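Local coordinates for protein flavin-dependent thymidylate synthase (Thermus thermophilus, PDB 6J61) that probably catalyses the reductive methylation of dUMP to dTMP, with methylenetetrahydrofolate as methyl donor and NADPH and FAD as the reducing system, and works as a homotetramer, at residues A[49-52]-A[53-56]; A[210-213]-A[214-218]. All coordinates share one frame; numbering follows the deposited sequence.

Interactions 1 and 2 are each a local contact within one helix, and the two helices, 42-54 and 209-220, pack against each other with the centres of the contacts about 9 Å apart. Met53 lies on Ala214 and Phe215, and Asp50 OD1 meets His218 NE2 at 2.9 Å, probably a hydrogen bond. Both contacts are partly buried. Residues 49-56 close a helix beside the flavin, and their chemistry is polar and aromatic: an ion pair and a stacked Tyr-His pair. Residues 210-218 make up most of helix 209-220, nearer the chain's centre, with an apolar aromatic side and acidic residues facing a neighbouring subunit.

Interaction 1 of 2, residues A[49-52]-A[53-56]; sequences IDYL and MRHR. With FAD (flavin-adenine dinucleotide), chain E.
A chi1 of 176° carries the Tyr51 ring away from its backbone N, and a chi1 of -65° sets CG of His55 opposite its own carbonyl carbon; the two rings, one helical turn apart, are thus brought face to face. They stack with centroids 4.0 Å apart and planes only 12° from parallel; His55 CD2 lies over the centre of the phenol, and Tyr51 CZ over the centre of the imidazole. The guanidinium of Arg54 stands perpendicular to the Tyr51 ring, its NH2 3.6 Å from Tyr51 CD2. Arg54 bends at chi3, and its NE forms a salt bridge of 3.0 Å with Asp50 OD2, while Asp50 OD1 is held by His218 of helix 209-220. Glu258 of helix 253-263 pairs with both side chains, OE1 with Arg54 NH1 in a salt bridge and OE2 with His55 NE2 in a hydrogen bond, which, with the stack, would limit rotation of the imidazole. Beneath the side chains, His55 N donates to Tyr51 O at 3.0 Å in the last regular turn of helix 42-54. A Schellman motif ends the helix there: Arg56, with positive phi, is the C-prime residue, His57 N reaches back to Leu52 O, and Arg56 N makes a weak bond of 3.4 Å to Met53 O. This turn delivers the chain to the flavin, where His55 O lies 3.2 Å from the C8M methyl of FAD. Replacing Tyr51 with an alanine is likely to leave the His55 imidazole without its stacking partner and to lose the weak hydrogen bond to Tyr95 OH of a neighbouring subunit. Leu52 packs against Ile27 and Ala31 of helix 24-32.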
loop_
_atom_site.group_PDB
_atom_site.type_symbol
_atom_site.label_atom_id
_atom_site.label_comp_id
_atom_site.label_asym_id
_atom_site.label_seq_id
_atom_site.Cartn_x
_atom_site.Cartn_y
_atom_site.Cartn_z
ATOM N N ILE A 49 -1.852 -23.413 10.765
ATOM C CA ILE A 49 -2.632 -22.240 10.468
ATOM C C ILE A 49 -3.011 -21.511 11.747
ATOM O O ILE A 49 -3.002 -20.284 11.796
ATOM C CB ILE A 49 -3.878 -22.601 9.651
ATOM C CG1 ILE A 49 -3.450 -22.975 8.224
ATOM C CG2 ILE A 49 -4.854 -21.435 9.649
ATOM C CD1 ILE A 49 -4.583 -23.436 7.316
ATOM N N ASP A 50 -3.324 -22.266 12.792
ATOM C CA ASP A 50 -3.691 -21.655 14.059
ATOM C C ASP A 50 -2.506 -20.867 14.592
ATOM O O ASP A 50 -2.649 -19.753 15.085
ATOM C CB ASP A 50 -4.059 -22.711 15.088
ATOM C CG ASP A 50 -4.560 -22.095 16.366
ATOM O OD1 ASP A 50 -5.746 -21.696 16.392
ATOM O OD2 ASP A 50 -3.769 -21.975 17.329
ATOM N N TYR A 51 -1.331 -21.467 14.485
ATOM C CA TYR A 51 -0.103 -20.853 14.952
ATOM C C TYR A 51 0.197 -19.520 14.246
ATOM O O TYR A 51 0.541 -18.524 14.897
ATOM C CB TYR A 51 1.051 -21.850 14.757
ATOM C CG TYR A 51 2.419 -21.317 15.108
ATOM C CD1 TYR A 51 3.094 -20.459 14.246
ATOM C CD2 TYR A 51 3.022 -21.633 16.327
ATOM C CE1 TYR A 51 4.323 -19.923 14.585
ATOM C CE2 TYR A 51 4.258 -21.101 16.679
ATOM C CZ TYR A 51 4.899 -20.244 15.798
ATOM O OH TYR A 51 6.110 -19.694 16.127
ATOM N N LEU A 52 0.066 -19.505 12.921
ATOM C CA LEU A 52 0.345 -18.305 12.132
ATOM C C LEU A 52 -0.559 -17.135 12.515
ATOM O O LEU A 52 -0.124 -15.991 12.563
ATOM C CB LEU A 52 0.195 -18.615 10.634
ATOM C CG LEU A 52 1.167 -19.638 10.026
ATOM C CD1 LEU A 52 0.778 -19.920 8.585
ATOM C CD2 LEU A 52 2.585 -19.115 10.106
ATOM N N MET A 53 -1.823 -17.438 12.769
ATOM C CA MET A 53 -2.803 -16.441 13.162
ATOM C C MET A 53 -2.397 -15.851 14.525
ATOM O O MET A 53 -2.343 -14.638 14.690
ATOM C CB MET A 53 -4.181 -17.116 13.238
ATOM C CG MET A 53 -5.321 -16.268 13.769
ATOM S SD MET A 53 -5.867 -15.027 12.626
ATOM C CE MET A 53 -6.607 -16.019 11.380
ATOM N N ARG A 54 -2.098 -16.728 15.482
ATOM C CA ARG A 54 -1.686 -16.351 16.841
ATOM C C ARG A 54 -0.470 -15.441 16.900
ATOM O O ARG A 54 -0.461 -14.453 17.636
ATOM C CB ARG A 54 -1.328 -17.593 17.665
ATOM C CG ARG A 54 -2.475 -18.369 18.237
ATOM C CD ARG A 54 -1.942 -19.460 19.159
ATOM N NE ARG A 54 -1.326 -20.567 18.433
ATOM C CZ ARG A 54 -0.422 -21.393 18.950
ATOM N NH1 ARG A 54 -0.012 -21.241 20.199
ATOM N NH2 ARG A 54 0.070 -22.383 18.220
ATOM N N HIS A 55 0.564 -15.803 16.145
ATOM C CA HIS A 55 1.814 -15.054 16.139
ATOM C C HIS A 55 1.924 -13.892 15.159
ATOM O O HIS A 55 3.007 -13.317 14.993
ATOM C CB HIS A 55 2.976 -16.018 15.922
ATOM C CG HIS A 55 3.161 -16.987 17.046
ATOM N ND1 HIS A 55 4.296 -17.011 17.827
ATOM C CD2 HIS A 55 2.335 -17.935 17.551
ATOM C CE1 HIS A 55 4.160 -17.930 18.767
ATOM N NE2 HIS A 55 2.978 -18.505 18.622
ATOM N N ARG A 56 0.818 -13.536 14.516
ATOM C CA ARG A 56 0.831 -12.429 13.571
ATOM C C ARG A 56 1.731 -12.663 12.356
ATOM O O ARG A 56 2.199 -11.702 11.743
ATOM C CB ARG A 56 1.269 -11.147 14.289
ATOM C CG ARG A 56 0.305 -10.665 15.352
ATOM C CD ARG A 56 -0.951 -10.113 14.713
ATOM N NE ARG A 56 -1.667 -11.104 13.913
ATOM C CZ ARG A 56 -2.666 -10.809 13.083
ATOM N NH1 ARG A 56 -3.063 -9.547 12.946
ATOM N NH2 ARG A 56 -3.265 -11.772 12.388
HETATM P PA FAD E . 3.495 -3.811 6.699
HETATM O O1A FAD E . 4.364 -4.409 5.653
HETATM O O2A FAD E . 4.040 -2.329 7.058
HETATM O O5B FAD E . 2.007 -3.718 6.122
HETATM C C5B FAD E . 1.124 -3.329 7.172
HETATM C C4B FAD E . -0.303 -3.655 6.733
HETATM O O4B FAD E . -0.623 -2.920 5.523
HETATM C C3B FAD E . -0.446 -5.130 6.406
HETATM O O3B FAD E . -0.823 -5.910 7.539
HETATM C C2B FAD E . -1.489 -5.136 5.299
HETATM O O2B FAD E . -2.800 -5.153 5.870
HETATM C C1B FAD E . -1.187 -3.824 4.523
HETATM N N9A FAD E . -0.235 -4.010 3.387
HETATM C C8A FAD E . 1.000 -3.422 3.245
HETATM N N7A FAD E . 1.565 -3.792 2.137
HETATM C C5A FAD E . 0.746 -4.637 1.480
HETATM C C6A FAD E . 0.816 -5.346 0.248
HETATM N N6A FAD E . 1.936 -5.226 -0.560
HETATM N N1A FAD E . -0.232 -6.139 -0.117
HETATM C C2A FAD E . -1.323 -6.263 0.658
HETATM N N3A FAD E . -1.426 -5.612 1.826
HETATM C C4A FAD E . -0.429 -4.798 2.270
HETATM N N1 FAD E . 8.170 -13.205 6.967
HETATM C C2 FAD E . 8.734 -14.059 6.103
HETATM O O2 FAD E . 8.959 -13.670 4.961
HETATM N N3 FAD E . 9.070 -15.335 6.436
HETATM C C4 FAD E . 8.846 -15.847 7.697
HETATM O O4 FAD E . 9.153 -16.993 7.976
HETATM C C4X FAD E . 8.212 -14.941 8.702
HETATM N N5 FAD E . 7.938 -15.315 9.949
HETATM C C5X FAD E . 7.359 -14.471 10.846
HETATM C C6 FAD E . 7.079 -14.924 12.181
HETATM C C7 FAD E . 6.489 -14.071 13.109
HETATM C C7M FAD E . 6.216 -14.598 14.503
HETATM C C8 FAD E . 6.150 -12.724 12.748
HETATM C C8M FAD E . 5.507 -11.784 13.749
HETATM C C9 FAD E . 6.413 -12.250 11.448
HETATM C C9A FAD E . 7.019 -13.107 10.469
HETATM N N10 FAD E . 7.299 -12.664 9.135
HETATM C C10 FAD E . 7.886 -13.552 8.237
HETATM C "C1'" FAD E . 6.997 -11.296 8.678
HETATM C "C2'" FAD E . 5.532 -11.104 8.254
HETATM O "O2'" FAD E . 5.122 -12.153 7.374
HETATM C "C3'" FAD E . 5.370 -9.717 7.575
HETATM O "O3'" FAD E . 6.092 -9.670 6.335
HETATM C "C4'" FAD E . 5.873 -8.574 8.498
HETATM O "O4'" FAD E . 5.571 -8.863 9.876
HETATM C "C5'" FAD E . 5.199 -7.267 8.108
HETATM O "O5'" FAD E . 3.897 -7.251 8.694
HETATM P P FAD E . 2.970 -6.248 7.870
HETATM O O1P FAD E . 2.946 -6.655 6.438
HETATM O O2P FAD E . 1.496 -6.327 8.492
HETATM O O3P FAD E . 3.542 -4.717 8.071
#

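Interaction 2 of 2, residues A[210-213]-A[214-218]; sequences LAWA and AFEEH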
loop_
_atom_site.group_PDB
_atom_site.type_symbol
_atom_site.label_atom_id
_atom_site.label_comp_id
_atom_site.label_asym_id
_atom_site.label_seq_id
_atom_site.Cartn_x
_atom_site.Cartn_y
_atom_site.Cartn_z
ATOM N N LEU A 210 -10.510 -23.679 7.809
ATOM C CA LEU A 210 -9.479 -23.731 8.841
ATOM C C LEU A 210 -9.058 -22.311 9.218
ATOM O O LEU A 210 -9.105 -21.925 10.388
ATOM C CB LEU A 210 -8.260 -24.542 8.380
ATOM C CG LEU A 210 -8.482 -26.038 8.128
ATOM C CD1 LEU A 210 -7.136 -26.719 7.929
ATOM C CD2 LEU A 210 -9.231 -26.665 9.302
ATOM N N ALA A 211 -8.662 -21.528 8.218
ATOM C CA ALA A 211 -8.246 -20.157 8.461
ATOM C C ALA A 211 -9.349 -19.426 9.217
ATOM O O ALA A 211 -9.088 -18.679 10.169
ATOM C CB ALA A 211 -7.962 -19.458 7.151
ATOM N N TRP A 212 -10.587 -19.651 8.793
ATOM C CA TRP A 212 -11.702 -19.009 9.441
ATOM C C TRP A 212 -11.819 -19.465 10.898
ATOM O O TRP A 212 -12.176 -18.673 11.781
ATOM C CB TRP A 212 -13.008 -19.298 8.693
ATOM C CG TRP A 212 -14.181 -18.737 9.437
ATOM C CD1 TRP A 212 -14.870 -19.339 10.452
ATOM C CD2 TRP A 212 -14.695 -17.406 9.342
ATOM N NE1 TRP A 212 -15.768 -18.463 11.002
ATOM C CE2 TRP A 212 -15.683 -17.268 10.338
ATOM C CE3 TRP A 212 -14.412 -16.316 8.514
ATOM C CZ2 TRP A 212 -16.391 -16.080 10.531
ATOM C CZ3 TRP A 212 -15.116 -15.133 8.705
ATOM C CH2 TRP A 212 -16.094 -15.025 9.706
ATOM N N ALA A 213 -11.533 -20.739 11.151
ATOM C CA ALA A 213 -11.624 -21.242 12.512
ATOM C C ALA A 213 -10.670 -20.436 13.378
ATOM O O ALA A 213 -11.038 -19.968 14.451
ATOM C CB ALA A 213 -11.262 -22.715 12.566
ATOM N N ALA A 214 -9.451 -20.263 12.900
ATOM C CA ALA A 214 -8.454 -19.509 13.637
ATOM C C ALA A 214 -8.913 -18.061 13.821
ATOM O O ALA A 214 -8.829 -17.499 14.919
ATOM C CB ALA A 214 -7.112 -19.548 12.890
ATOM N N PHE A 215 -9.387 -17.459 12.737
ATOM C CA PHE A 215 -9.850 -16.080 12.789
ATOM C C PHE A 215 -10.963 -15.913 13.827
ATOM O O PHE A 215 -10.945 -14.994 14.633
ATOM C CB PHE A 215 -10.357 -15.636 11.410
ATOM C CG PHE A 215 -10.858 -14.229 11.380
ATOM C CD1 PHE A 215 -9.970 -13.159 11.502
ATOM C CD2 PHE A 215 -12.222 -13.963 11.290
ATOM C CE1 PHE A 215 -10.436 -11.837 11.546
ATOM C CE2 PHE A 215 -12.700 -12.636 11.332
ATOM C CZ PHE A 215 -11.805 -11.579 11.464
ATOM N N GLU A 216 -11.932 -16.812 13.803
ATOM C CA GLU A 216 -13.048 -16.745 14.735
ATOM C C GLU A 216 -12.570 -16.824 16.191
ATOM O O GLU A 216 -12.853 -15.944 17.003
ATOM C CB GLU A 216 -14.020 -17.881 14.423
ATOM C CG GLU A 216 -15.265 -17.891 15.260
ATOM C CD GLU A 216 -16.274 -18.910 14.767
ATOM O OE1 GLU A 216 -15.933 -20.114 14.668
ATOM O OE2 GLU A 216 -17.414 -18.500 14.476
ATOM N N GLU A 217 -11.824 -17.879 16.496
ATOM C CA GLU A 217 -11.296 -18.124 17.827
ATOM C C GLU A 217 -10.394 -17.013 18.382
ATOM O O GLU A 217 -10.640 -16.503 19.474
ATOM C CB GLU A 217 -10.545 -19.465 17.813
ATOM C CG GLU A 217 -9.842 -19.870 19.108
ATOM C CD GLU A 217 -10.747 -19.838 20.325
ATOM O OE1 GLU A 217 -11.889 -20.344 20.264
ATOM O OE2 GLU A 217 -10.296 -19.311 21.359
ATOM N N HIS A 218 -9.370 -16.632 17.621
ATOM C CA HIS A 218 -8.407 -15.623 18.052
ATOM C C HIS A 218 -8.736 -14.141 17.867
ATOM O O HIS A 218 -8.289 -13.314 18.662
ATOM C CB HIS A 218 -7.063 -15.903 17.396
ATOM C CG HIS A 218 -6.471 -17.220 17.782
ATOM N ND1 HIS A 218 -5.896 -17.444 19.015
ATOM C CD2 HIS A 218 -6.406 -18.397 17.116
ATOM C CE1 HIS A 218 -5.502 -18.704 19.089
ATOM N NE2 HIS A 218 -5.801 -19.303 17.951
#
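Phe215 CD2 sits over one face of the Trp212 indole, offset toward its rim and 4.1 Å from Trp212 CZ3. The two rings lie obliquely, the phenyl and the six-membered ring of the indole having planes 55° apart and centroids 5.6 Å apart. Both residues belong to one turn of helix 209-220, an alpha helix that packs against helices 42-54, 174-184 and 191-207 of the ThyX fold and widens into a pi-type turn at 216-218. Three residues apart, the two side chains leave the same side of the helix, each with CG anti to the backbone N. There Phe178 of helix 174-184 stacks on Phe215 and also touches Trp212, while Ala201 and Val204 of helix 191-207 pack against the indole. The extended side chain of Glu216 passes the pyrrole part of the indole, its carboxylate plane 69° from the ring and its CD 3.8 Å from Trp212 NE1. Glu217, bent at chi2, carries its carboxylate to a neighbouring subunit, where OE1 forms a salt bridge with Arg227 and OE2 accepts a hydrogen bond from the backbone N of Thr228, so this part of the helix contributes to the tetramer. Asp24 takes up the backbone N-H groups of Leu210 and Ala211 with its two carboxylate oxygens. The turn itself is held by regular backbone bonds, including Phe215 N to Ala211 O at 2.9 Å and Glu216 N to Trp212 O at 2.8 Å. Glu217 N donates to Ala213 O at 3.0 Å, with an N-H...O angle of 174°.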